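Local coordinates for microtubule-associated protein 1A/1B, light chain 3 (Trypanosoma brucei brucei, PDB 3W1Y) that probably becomes conjugated to a membrane lipid through its C-terminal end and serves autophagy as a ubiquitin-like protein of the ATG8 family, at residues R19-T23 with D121-Y127; H33-L37 with L112-Y116; F81-L85 with A96-F100. Residue numbers count along the deposited sequence, not the author numbering.

Contact 1 of 3, residues R19-T23 with D121-Y127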
ATOM      1  N   ARG A  19      -8.752 -26.676  -8.805  1.00 26.62           N
ATOM      2  CA  ARG A  19      -8.795 -25.502  -7.918  1.00 25.96           C
ATOM      3  C   ARG A  19      -9.611 -25.755  -6.629  1.00 26.02           C
ATOM      4  O   ARG A  19      -9.126 -25.471  -5.548  1.00 25.48           O
ATOM      5  CB  ARG A  19      -9.316 -24.281  -8.650  1.00 25.57           C
ATOM      6  CG  ARG A  19      -8.470 -23.883  -9.811  1.00 24.63           C
ATOM      7  CD  ARG A  19      -9.061 -22.657 -10.454  1.00 23.85           C
ATOM      8  NE  ARG A  19      -9.816 -22.997 -11.646  1.00 22.32           N
ATOM      9  CZ  ARG A  19     -11.098 -22.725 -11.846  1.00 21.62           C
ATOM     10  NH1 ARG A  19     -11.835 -22.090 -10.931  1.00 19.93           N
ATOM     11  NH2 ARG A  19     -11.637 -23.091 -12.987  1.00 18.68           N
ATOM     12  N   ALA A  20     -10.830 -26.280  -6.761  1.00 26.40           N
ATOM     13  CA  ALA A  20     -11.660 -26.652  -5.608  1.00 27.31           C
ATOM     14  C   ALA A  20     -10.961 -27.625  -4.650  1.00 27.89           C
ATOM     15  O   ALA A  20     -11.067 -27.478  -3.442  1.00 27.76           O
ATOM     16  CB  ALA A  20     -13.017 -27.244  -6.059  1.00 26.22           C
ATOM     17  N   LYS A  21     -10.277 -28.628  -5.199  1.00 29.87           N
ATOM     18  CA  LYS A  21      -9.507 -29.588  -4.395  1.00 31.18           C
ATOM     19  C   LYS A  21      -8.362 -28.875  -3.659  1.00 30.44           C
ATOM     20  O   LYS A  21      -8.155 -29.061  -2.464  1.00 30.89           O
ATOM     21  CB  LYS A  21      -8.988 -30.734  -5.277  1.00 31.73           C
ATOM     22  CG  LYS A  21      -8.009 -31.677  -4.595  1.00 36.41           C
ATOM     23  CD  LYS A  21      -8.706 -32.771  -3.774  1.00 43.71           C
ATOM     24  CE  LYS A  21      -7.786 -33.307  -2.664  1.00 47.85           C
ATOM     25  NZ  LYS A  21      -7.707 -32.323  -1.512  1.00 49.82           N
ATOM     26  N   GLU A  22      -7.641 -28.035  -4.375  1.00 29.51           N
ATOM     27  CA  GLU A  22      -6.588 -27.276  -3.779  1.00 29.01           C
ATOM     28  C   GLU A  22      -7.069 -26.480  -2.558  1.00 28.13           C
ATOM     29  O   GLU A  22      -6.445 -26.540  -1.498  1.00 28.78           O
ATOM     30  CB  GLU A  22      -5.947 -26.379  -4.833  1.00 28.54           C
ATOM     31  CG  GLU A  22      -4.654 -25.781  -4.398  1.00 32.01           C
ATOM     32  CD  GLU A  22      -4.022 -24.881  -5.445  1.00 38.39           C
ATOM     33  OE1 GLU A  22      -4.526 -24.804  -6.594  1.00 41.29           O
ATOM     34  OE2 GLU A  22      -3.003 -24.243  -5.104  1.00 40.94           O
ATOM     35  N   THR A  23      -8.159 -25.726  -2.685  1.00 27.48           N
ATOM     36  CA  THR A  23      -8.645 -24.915  -1.539  1.00 26.56           C
ATOM     37  C   THR A  23      -9.314 -25.752  -0.428  1.00 26.78           C
ATOM     38  O   THR A  23      -9.256 -25.370   0.741  1.00 25.64           O
ATOM     39  CB  THR A  23      -9.560 -23.772  -1.963  1.00 26.09           C
ATOM     40  OG1 THR A  23     -10.765 -24.323  -2.511  1.00 25.28           O
ATOM     41  CG2 THR A  23      -8.830 -22.882  -3.029  1.00 26.06           C
ATOM     42  N   ASP A 121     -14.588 -16.918  -4.615  1.00 29.38           N
ATOM     43  CA  ASP A 121     -15.030 -17.635  -5.788  1.00 28.87           C
ATOM     44  C   ASP A 121     -15.687 -18.955  -5.385  1.00 28.42           C
ATOM     45  O   ASP A 121     -15.392 -19.502  -4.329  1.00 28.52           O
ATOM     46  CB  ASP A 121     -13.780 -17.946  -6.611  1.00 28.90           C
ATOM     47  CG  ASP A 121     -14.098 -18.367  -7.988  1.00 28.07           C
ATOM     48  OD1 ASP A 121     -14.248 -19.588  -8.250  1.00 28.17           O
ATOM     49  OD2 ASP A 121     -14.232 -17.456  -8.800  1.00 30.02           O
ATOM     50  N   PRO A 122     -16.581 -19.488  -6.233  1.00 28.75           N
ATOM     51  CA  PRO A 122     -17.044 -20.856  -5.969  1.00 28.67           C
ATOM     52  C   PRO A 122     -15.925 -21.904  -5.786  1.00 28.54           C
ATOM     53  O   PRO A 122     -16.158 -22.928  -5.128  1.00 29.39           O
ATOM     54  CB  PRO A 122     -17.891 -21.184  -7.212  1.00 29.35           C
ATOM     55  CG  PRO A 122     -18.345 -19.857  -7.713  1.00 29.46           C
ATOM     56  CD  PRO A 122     -17.257 -18.883  -7.403  1.00 28.18           C
ATOM     57  N   ASP A 123     -14.746 -21.684  -6.373  1.00 27.84           N
ATOM     58  CA  ASP A 123     -13.664 -22.675  -6.269  1.00 28.00           C
ATOM     59  C   ASP A 123     -12.904 -22.574  -4.938  1.00 27.56           C
ATOM     60  O   ASP A 123     -12.002 -23.366  -4.686  1.00 28.22           O
ATOM     61  CB  ASP A 123     -12.690 -22.663  -7.484  1.00 27.49           C
ATOM     62  CG  ASP A 123     -11.806 -21.405  -7.564  1.00 27.44           C
ATOM     63  OD1 ASP A 123     -11.697 -20.603  -6.604  1.00 26.05           O
ATOM     64  OD2 ASP A 123     -11.203 -21.204  -8.637  1.00 29.13           O
ATOM     65  N   GLY A 124     -13.270 -21.611  -4.097  1.00 26.84           N
ATOM     66  CA  GLY A 124     -12.646 -21.483  -2.786  1.00 26.67           C
ATOM     67  C   GLY A 124     -11.571 -20.413  -2.649  1.00 25.83           C
ATOM     68  O   GLY A 124     -11.243 -20.032  -1.528  1.00 26.10           O
ATOM     69  N   PHE A 125     -11.005 -19.942  -3.759  1.00 25.23           N
ATOM     70  CA  PHE A 125      -9.962 -18.905  -3.695  1.00 24.52           C
ATOM     71  C   PHE A 125     -10.597 -17.533  -3.578  1.00 24.64           C
ATOM     72  O   PHE A 125     -11.704 -17.309  -4.090  1.00 24.42           O
ATOM     73  CB  PHE A 125      -9.087 -18.856  -4.965  1.00 24.56           C
ATOM     74  CG  PHE A 125      -7.978 -19.880  -5.012  1.00 23.21           C
ATOM     75  CD1 PHE A 125      -8.094 -20.998  -5.839  1.00 23.39           C
ATOM     76  CD2 PHE A 125      -6.798 -19.689  -4.296  1.00 21.82           C
ATOM     77  CE1 PHE A 125      -7.060 -21.951  -5.921  1.00 23.04           C
ATOM     78  CE2 PHE A 125      -5.766 -20.624  -4.369  1.00 23.10           C
ATOM     79  CZ  PHE A 125      -5.911 -21.767  -5.184  1.00 22.54           C
ATOM     80  N   LEU A 126      -9.874 -16.627  -2.909  1.00 23.85           N
ATOM     81  CA  LEU A 126     -10.102 -15.188  -3.045  1.00 23.60           C
ATOM     82  C   LEU A 126      -9.174 -14.692  -4.173  1.00 23.52           C
ATOM     83  O   LEU A 126      -7.953 -14.787  -4.042  1.00 22.30           O
ATOM     84  CB  LEU A 126      -9.764 -14.472  -1.735  1.00 22.86           C
ATOM     85  CG  LEU A 126      -9.969 -12.969  -1.763  1.00 23.68           C
ATOM     86  CD1 LEU A 126     -11.419 -12.619  -2.149  1.00 22.22           C
ATOM     87  CD2 LEU A 126      -9.555 -12.340  -0.429  1.00 23.32           C
ATOM     88  N   TYR A 127      -9.765 -14.238  -5.284  1.00 23.86           N
ATOM     89  CA  TYR A 127      -9.023 -13.741  -6.429  1.00 24.17           C
ATOM     90  C   TYR A 127      -8.708 -12.254  -6.273  1.00 25.12           C
ATOM     91  O   TYR A 127      -9.577 -11.468  -5.907  1.00 25.37           O
ATOM     92  CB  TYR A 127      -9.796 -14.022  -7.720  1.00 24.66           C
ATOM     93  CG  TYR A 127      -9.650 -15.476  -8.133  1.00 24.48           C
ATOM     94  CD1 TYR A 127     -10.523 -16.442  -7.657  1.00 22.79           C
ATOM     95  CD2 TYR A 127      -8.601 -15.879  -8.966  1.00 23.30           C
ATOM     96  CE1 TYR A 127     -10.373 -17.778  -8.006  1.00 24.52           C
ATOM     97  CE2 TYR A 127      -8.445 -17.199  -9.330  1.00 23.34           C
ATOM     98  CZ  TYR A 127      -9.335 -18.153  -8.846  1.00 24.46           C
ATOM     99  OH  TYR A 127      -9.184 -19.477  -9.201  1.00 23.18           O
TER
HETATM  100  O   HOH W   1     -14.426 -20.591 -10.614  1.00 30.87           O
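A short salt bridge joins R19 to D123, with R19 NH1 2.5 Å from D123 OD2 and the N-H pointing almost straight at it. The same D123 OD2 accepts from Y127 OH at 2.7 Å, while D123 OD1 takes F125 N at 3.0 Å in an Asx turn. D121 OD1 forms a second Asx turn with D123 N (2.9 Å), and one water bridges D121 OD1 to R19 NH1. The type I turn D121-G124 is thus held from within and presents its D123 carbonyl to the helix, where T23 OG1 donates to D123 O at 2.7 Å and A20 CA approaches it at 3.4 Å. G124 sits so close to T23 OG1 that a CB would clash with it. Farther out, T23 CG2 lies 3.5 Å from the F125 ring centroid in a CH-pi contact over the face. E22 OE1 reaches the ring edge, 3.6 Å from F125 CZ, though E22 has its salt bridge with K69. The contact docks helix 16-29, one of the two N-terminal helices ATG8 proteins add to the ubiquitin-like core, on the entry to strand 126-133; helix 9-13 packs on R19 and Y127, and P35 of strand 33-40 touches T23 and F125.

Contact 2 of 3, residues H33-L37 with L112-Y116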
ATOM      1  N   HIS A  33      -7.517 -19.902   7.726  1.00 28.24           N
ATOM      2  CA  HIS A  33      -6.720 -19.196   6.750  1.00 27.69           C
ATOM      3  C   HIS A  33      -7.465 -19.013   5.428  1.00 26.92           C
ATOM      4  O   HIS A  33      -8.332 -19.790   5.060  1.00 26.73           O
ATOM      5  CB  HIS A  33      -5.338 -19.852   6.548  1.00 27.73           C
ATOM      6  CG  HIS A  33      -4.443 -19.757   7.759  1.00 27.69           C
ATOM      7  ND1 HIS A  33      -3.189 -19.184   7.725  1.00 28.01           N
ATOM      8  CD2 HIS A  33      -4.645 -20.136   9.041  1.00 28.02           C
ATOM      9  CE1 HIS A  33      -2.656 -19.223   8.933  1.00 28.76           C
ATOM     10  NE2 HIS A  33      -3.524 -19.790   9.751  1.00 29.23           N
ATOM     11  N   ILE A  34      -7.091 -17.955   4.722  1.00 26.74           N
ATOM     12  CA  ILE A  34      -7.732 -17.549   3.485  1.00 25.48           C
ATOM     13  C   ILE A  34      -6.770 -17.862   2.340  1.00 24.93           C
ATOM     14  O   ILE A  34      -5.647 -17.358   2.318  1.00 23.96           O
ATOM     15  CB  ILE A  34      -8.063 -16.024   3.538  1.00 25.90           C
ATOM     16  CG1 ILE A  34      -8.848 -15.671   4.835  1.00 25.24           C
ATOM     17  CG2 ILE A  34      -8.745 -15.534   2.210  1.00 25.33           C
ATOM     18  CD1 ILE A  34     -10.231 -16.440   5.027  1.00 23.43           C
ATOM     19  N   PRO A  35      -7.200 -18.724   1.395  1.00 25.38           N
ATOM     20  CA  PRO A  35      -6.401 -18.931   0.172  1.00 24.57           C
ATOM     21  C   PRO A  35      -6.641 -17.831  -0.861  1.00 23.95           C
ATOM     22  O   PRO A  35      -7.777 -17.550  -1.236  1.00 24.32           O
ATOM     23  CB  PRO A  35      -6.852 -20.302  -0.333  1.00 25.17           C
ATOM     24  CG  PRO A  35      -8.253 -20.491   0.252  1.00 26.19           C
ATOM     25  CD  PRO A  35      -8.395 -19.596   1.462  1.00 25.23           C
ATOM     26  N   ILE A  36      -5.547 -17.232  -1.322  1.00 23.11           N
ATOM     27  CA  ILE A  36      -5.571 -16.057  -2.140  1.00 22.88           C
ATOM     28  C   ILE A  36      -4.774 -16.321  -3.419  1.00 23.44           C
ATOM     29  O   ILE A  36      -3.654 -16.836  -3.379  1.00 22.17           O
ATOM     30  CB  ILE A  36      -4.969 -14.855  -1.378  1.00 23.08           C
ATOM     31  CG1 ILE A  36      -5.701 -14.644  -0.051  1.00 22.27           C
ATOM     32  CG2 ILE A  36      -4.962 -13.561  -2.248  1.00 23.33           C
ATOM     33  CD1 ILE A  36      -4.998 -13.650   0.903  1.00 22.04           C
ATOM     34  N   LEU A  37      -5.376 -15.982  -4.557  1.00 23.65           N
ATOM     35  CA  LEU A  37      -4.704 -16.121  -5.838  1.00 24.15           C
ATOM     36  C   LEU A  37      -4.546 -14.715  -6.409  1.00 25.04           C
ATOM     37  O   LEU A  37      -5.551 -14.058  -6.653  1.00 24.28           O
ATOM     38  CB  LEU A  37      -5.547 -17.041  -6.750  1.00 24.58           C
ATOM     39  CG  LEU A  37      -5.001 -17.581  -8.082  1.00 22.82           C
ATOM     40  CD1 LEU A  37      -4.742 -16.429  -9.047  1.00 20.57           C
ATOM     41  CD2 LEU A  37      -3.759 -18.400  -7.865  1.00 19.85           C
ATOM     42  N   LEU A 112      -9.057  -9.967   5.874  1.00 31.73           N
ATOM     43  CA  LEU A 112      -9.157 -10.952   4.784  1.00 30.87           C
ATOM     44  C   LEU A 112     -10.358 -11.883   4.939  1.00 30.42           C
ATOM     45  O   LEU A 112     -11.037 -12.177   3.955  1.00 30.37           O
ATOM     46  CB  LEU A 112      -7.870 -11.784   4.685  1.00 30.24           C
ATOM     47  CG  LEU A 112      -6.603 -10.954   4.498  1.00 33.31           C
ATOM     48  CD1 LEU A 112      -5.327 -11.792   4.288  1.00 32.97           C
ATOM     49  CD2 LEU A 112      -6.800  -9.965   3.348  1.00 33.50           C
ATOM     50  N   GLY A 113     -10.615 -12.353   6.161  1.00 30.09           N
ATOM     51  CA  GLY A 113     -11.780 -13.213   6.426  1.00 30.14           C
ATOM     52  C   GLY A 113     -13.110 -12.547   6.114  1.00 30.59           C
ATOM     53  O   GLY A 113     -14.027 -13.187   5.621  1.00 30.68           O
ATOM     54  N   ASP A 114     -13.227 -11.245   6.372  1.00 31.46           N
ATOM     55  CA  ASP A 114     -14.467 -10.542   6.022  1.00 31.87           C
ATOM     56  C   ASP A 114     -14.591 -10.391   4.514  1.00 31.38           C
ATOM     57  O   ASP A 114     -15.673 -10.530   3.968  1.00 32.05           O
ATOM     58  CB  ASP A 114     -14.575  -9.188   6.737  1.00 32.59           C
ATOM     59  CG  ASP A 114     -14.790  -9.342   8.249  1.00 35.47           C
ATOM     60  OD1 ASP A 114     -15.577 -10.230   8.664  1.00 37.24           O
ATOM     61  OD2 ASP A 114     -14.185  -8.564   9.020  1.00 38.37           O
ATOM     62  N   ILE A 115     -13.481 -10.134   3.836  1.00 30.11           N
ATOM     63  CA  ILE A 115     -13.502  -9.984   2.372  1.00 30.19           C
ATOM     64  C   ILE A 115     -13.799 -11.331   1.727  1.00 29.92           C
ATOM     65  O   ILE A 115     -14.582 -11.427   0.776  1.00 30.09           O
ATOM     66  CB  ILE A 115     -12.149  -9.414   1.862  1.00 29.91           C
ATOM     67  CG1 ILE A 115     -11.912  -8.020   2.488  1.00 30.51           C
ATOM     68  CG2 ILE A 115     -12.092  -9.389   0.334  1.00 28.85           C
ATOM     69  CD1 ILE A 115     -10.530  -7.478   2.259  1.00 30.27           C
ATOM     70  N   TYR A 116     -13.166 -12.365   2.269  1.00 29.78           N
ATOM     71  CA  TYR A 116     -13.373 -13.735   1.831  1.00 30.90           C
ATOM     72  C   TYR A 116     -14.846 -14.167   1.866  1.00 31.74           C
ATOM     73  O   TYR A 116     -15.379 -14.632   0.853  1.00 31.87           O
ATOM     74  CB  TYR A 116     -12.525 -14.656   2.686  1.00 30.77           C
ATOM     75  CG  TYR A 116     -12.521 -16.079   2.244  1.00 32.60           C
ATOM     76  CD1 TYR A 116     -11.889 -16.450   1.066  1.00 31.89           C
ATOM     77  CD2 TYR A 116     -13.125 -17.072   3.022  1.00 33.80           C
ATOM     78  CE1 TYR A 116     -11.854 -17.781   0.656  1.00 32.94           C
ATOM     79  CE2 TYR A 116     -13.095 -18.409   2.629  1.00 35.54           C
ATOM     80  CZ  TYR A 116     -12.461 -18.755   1.432  1.00 34.40           C
ATOM     81  OH  TYR A 116     -12.424 -20.076   1.020  1.00 34.91           O
TER
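Strand 33-37 crosses helix 112-116 at 63°, their axes 8.8 Å apart at closest approach, and the contact between them is wholly apolar. I34 is the centre of the interface: its CA-to-CB bond points toward the helix, and its side chain fits among three helix residues. I34 CG1 lies 4.0 Å from L112 CB, I34 CD1 rests 3.8 Å from G113 CA, at the helix backbone, and I34 CG2 approaches Y116 CD1 at 3.5 Å. I34 and G113 are also the nearest CA pair, at 6.6 Å. P35 follows, its CD 4.0 Å from Y116 CE1. The phenol runs on past the proline, and its OH is hydrogen-bonded to the carbonyl of G124, so Y116 links the helix to the loop that leads into strand 126-133. I36 extends its side chain to the leucine, with I36 CD1 3.9 Å from L112 CD1; F81 of helix 78-88 packs against both residues. L112 and Y116 are one helical turn apart, joined by the bond from Y116 N to L112 O (2.7 Å), so both can flank I34 from a single helix face. Helix 112-119, which lies between strands 96-100 and 126-133 in the chain, thus packs by the inner strand 33-40 and closes one end of the core next to helix 78-88, within the ubiquitin-like fold to which the ATG8 family belongs.

Contact 3 of 3, residues F81-L85 with A96-F100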
ATOM      1  N   PHE A  81      -1.529  -8.367   4.036  1.00 30.45           N
ATOM      2  CA  PHE A  81      -1.494  -9.005   2.727  1.00 29.95           C
ATOM      3  C   PHE A  81      -0.641  -8.224   1.737  1.00 29.65           C
ATOM      4  O   PHE A  81       0.211  -8.798   1.065  1.00 29.18           O
ATOM      5  CB  PHE A  81      -2.920  -9.190   2.184  1.00 29.80           C
ATOM      6  CG  PHE A  81      -2.980  -9.552   0.730  1.00 29.56           C
ATOM      7  CD1 PHE A  81      -2.268 -10.618   0.227  1.00 28.46           C
ATOM      8  CD2 PHE A  81      -3.776  -8.823  -0.137  1.00 33.92           C
ATOM      9  CE1 PHE A  81      -2.325 -10.938  -1.105  1.00 29.43           C
ATOM     10  CE2 PHE A  81      -3.844  -9.159  -1.493  1.00 32.91           C
ATOM     11  CZ  PHE A  81      -3.112 -10.206  -1.963  1.00 29.53           C
ATOM     12  N   MET A  82      -0.865  -6.924   1.656  1.00 30.10           N
ATOM     13  CA  MET A  82      -0.122  -6.098   0.731  1.00 33.08           C
ATOM     14  C   MET A  82       1.373  -6.074   1.023  1.00 32.60           C
ATOM     15  O   MET A  82       2.185  -6.065   0.096  1.00 32.97           O
ATOM     16  CB  MET A  82      -0.673  -4.689   0.719  1.00 32.73           C
ATOM     17  CG  MET A  82      -1.827  -4.475  -0.220  1.00 34.02           C
ATOM     18  SD  MET A  82      -2.550  -2.908   0.276  1.00 40.01           S
ATOM     19  CE  MET A  82      -1.366  -1.777  -0.442  1.00 39.89           C
ATOM     20  N   MET A  83       1.730  -6.072   2.303  1.00 33.03           N
ATOM     21  CA  MET A  83       3.132  -6.188   2.707  1.00 34.46           C
ATOM     22  C   MET A  83       3.699  -7.552   2.380  1.00 33.06           C
ATOM     23  O   MET A  83       4.816  -7.619   1.920  1.00 33.74           O
ATOM     24  CB  MET A  83       3.342  -5.862   4.189  1.00 34.73           C
ATOM     25  CG  MET A  83       2.876  -4.450   4.542  1.00 35.64           C
ATOM     26  SD  MET A  83       2.722  -4.265   6.332  1.00 39.96           S
ATOM     27  CE  MET A  83       4.420  -3.703   6.719  1.00 37.57           C
ATOM     28  N   ALA A  84       2.935  -8.629   2.579  1.00 31.53           N
ATOM     29  CA  ALA A  84       3.385  -9.953   2.126  1.00 30.62           C
ATOM     30  C   ALA A  84       3.650 -10.013   0.588  1.00 29.95           C
ATOM     31  O   ALA A  84       4.627 -10.623   0.138  1.00 29.51           O
ATOM     32  CB  ALA A  84       2.409 -11.034   2.561  1.00 29.48           C
ATOM     33  N   LEU A  85       2.795  -9.346  -0.189  1.00 29.79           N
ATOM     34  CA  LEU A  85       2.896  -9.315  -1.655  1.00 30.66           C
ATOM     35  C   LEU A  85       4.115  -8.499  -2.097  1.00 32.37           C
ATOM     36  O   LEU A  85       4.826  -8.889  -3.010  1.00 31.67           O
ATOM     37  CB  LEU A  85       1.597  -8.800  -2.305  1.00 29.61           C
ATOM     38  CG  LEU A  85       1.426  -8.716  -3.844  1.00 29.23           C
ATOM     39  CD1 LEU A  85       1.624 -10.066  -4.609  1.00 26.17           C
ATOM     40  CD2 LEU A  85       0.036  -8.166  -4.132  1.00 29.98           C
ATOM     41  N   ALA A  96       5.351   0.816  -5.463  1.00 49.51           N
ATOM     42  CA  ALA A  96       4.188   0.514  -4.642  1.00 47.82           C
ATOM     43  C   ALA A  96       3.376  -0.580  -5.314  1.00 46.04           C
ATOM     44  O   ALA A  96       3.349  -0.671  -6.542  1.00 45.71           O
ATOM     45  CB  ALA A  96       3.334   1.755  -4.465  1.00 48.38           C
ATOM     46  N   VAL A  97       2.722  -1.408  -4.506  1.00 44.25           N
ATOM     47  CA  VAL A  97       1.747  -2.365  -5.020  1.00 42.39           C
ATOM     48  C   VAL A  97       0.370  -1.982  -4.495  1.00 41.49           C
ATOM     49  O   VAL A  97       0.237  -1.654  -3.330  1.00 41.55           O
ATOM     50  CB  VAL A  97       2.127  -3.846  -4.661  1.00 41.97           C
ATOM     51  CG1 VAL A  97       2.203  -4.052  -3.150  1.00 41.59           C
ATOM     52  CG2 VAL A  97       1.162  -4.850  -5.312  1.00 39.98           C
ATOM     53  N   PHE A  98      -0.638  -1.982  -5.366  1.00 40.40           N
ATOM     54  CA  PHE A  98      -2.032  -1.821  -4.942  1.00 39.48           C
ATOM     55  C   PHE A  98      -2.832  -3.050  -5.395  1.00 38.33           C
ATOM     56  O   PHE A  98      -2.502  -3.666  -6.413  1.00 37.84           O
ATOM     57  CB  PHE A  98      -2.640  -0.504  -5.475  1.00 40.83           C
ATOM     58  CG  PHE A  98      -2.245  -0.181  -6.897  1.00 42.09           C
ATOM     59  CD1 PHE A  98      -3.051  -0.576  -7.968  1.00 42.68           C
ATOM     60  CD2 PHE A  98      -1.058   0.508  -7.167  1.00 43.88           C
ATOM     61  CE1 PHE A  98      -2.688  -0.305  -9.303  1.00 42.32           C
ATOM     62  CE2 PHE A  98      -0.681   0.801  -8.496  1.00 44.02           C
ATOM     63  CZ  PHE A  98      -1.500   0.379  -9.571  1.00 44.53           C
ATOM     64  N   VAL A  99      -3.851  -3.420  -4.618  1.00 37.18           N
ATOM     65  CA  VAL A  99      -4.675  -4.603  -4.891  1.00 36.28           C
ATOM     66  C   VAL A  99      -6.181  -4.309  -5.055  1.00 36.83           C
ATOM     67  O   VAL A  99      -6.716  -3.392  -4.435  1.00 36.61           O
ATOM     68  CB  VAL A  99      -4.483  -5.726  -3.823  1.00 35.64           C
ATOM     69  CG1 VAL A  99      -3.038  -6.248  -3.827  1.00 35.79           C
ATOM     70  CG2 VAL A  99      -4.878  -5.255  -2.436  1.00 34.64           C
ATOM     71  N   PHE A 100      -6.840  -5.131  -5.876  1.00 36.77           N
ATOM     72  CA  PHE A 100      -8.245  -4.988  -6.216  1.00 37.51           C
ATOM     73  C   PHE A 100      -9.000  -6.279  -5.997  1.00 37.45           C
ATOM     74  O   PHE A 100      -8.486  -7.360  -6.254  1.00 37.07           O
ATOM     75  CB  PHE A 100      -8.412  -4.564  -7.683  1.00 37.68           C
ATOM     76  CG  PHE A 100      -7.648  -3.336  -8.041  1.00 39.22           C
ATOM     77  CD1 PHE A 100      -6.328  -3.427  -8.472  1.00 40.88           C
ATOM     78  CD2 PHE A 100      -8.231  -2.068  -7.907  1.00 40.93           C
ATOM     79  CE1 PHE A 100      -5.602  -2.268  -8.795  1.00 41.94           C
ATOM     80  CE2 PHE A 100      -7.518  -0.911  -8.223  1.00 39.31           C
ATOM     81  CZ  PHE A 100      -6.211  -1.008  -8.660  1.00 40.18           C
TER
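This is a helix-on-sheet contact in the hydrophobic core of the ubiquitin-like domain: helix 78-88 lies across strand 96-100, an outermost strand of the sheet within this chain. The short segment axes come within 8.9 Å, and their directions differ by 129°, so the helix runs obliquely and roughly against the strand. Alternation along the strand decides which residues meet it. V97 and V99 point toward the helix, whereas F98 points away, to the face where it packs on a basic side chain of the 30S ribosomal protein S10 chain; F100, also outside this contact, packs on an apolar side chain of the same partner. On the helix, F81, M82 and L85 make the matching surface, F81 and L85 being one turn apart with L85 N bonded to F81 O (2.9 Å). L85 CD2 touches both valines, 3.7 Å from V97 CG2 and 3.6 Å from V99 CG1. F81 brings CE2 to 3.8 Å from V99 CG1, and its ring also meets F70 edge-to-face. M82 packs its CG 3.9 Å from V99 CG2, and its CE lies 3.3 Å from V97 O. M83, on the outer side of the helix, packs instead on M83 of the second subunit, another copy of this protein. Backbone hydrogen bonds of A96, F98 and F100 to strand 126-133 hold the strand in the sheet. With no charged group or hydrogen bond between the segments, the helix is held to the strand by the close fit of methyl, methylene and aromatic groups.

Overall arrangement
All three contacts meet on one mixed sheet, ordered 68-73, 33-40, 126-133, 96-100. Along the chain they are nested: contact 3 lies inside the loop closed by contact 2, and contact 2 inside that closed by contact 1. The centres of contacts 1 and 2 are about 10 Å apart, those of 2 and 3 about 14 Å, and those of 1 and 3 about 20 Å, on opposite sides of the chain's centre. Contacts 1 and 2 join through the neighbouring strands 33-40 and 126-133, while F81 ties contact 3 to I36 and L112. Contacts 2 and 3 pack helices 112-119 and 78-88 on the sheet of the ubiquitin-like core; contact 1 joins N-terminal helix 16-29 to it.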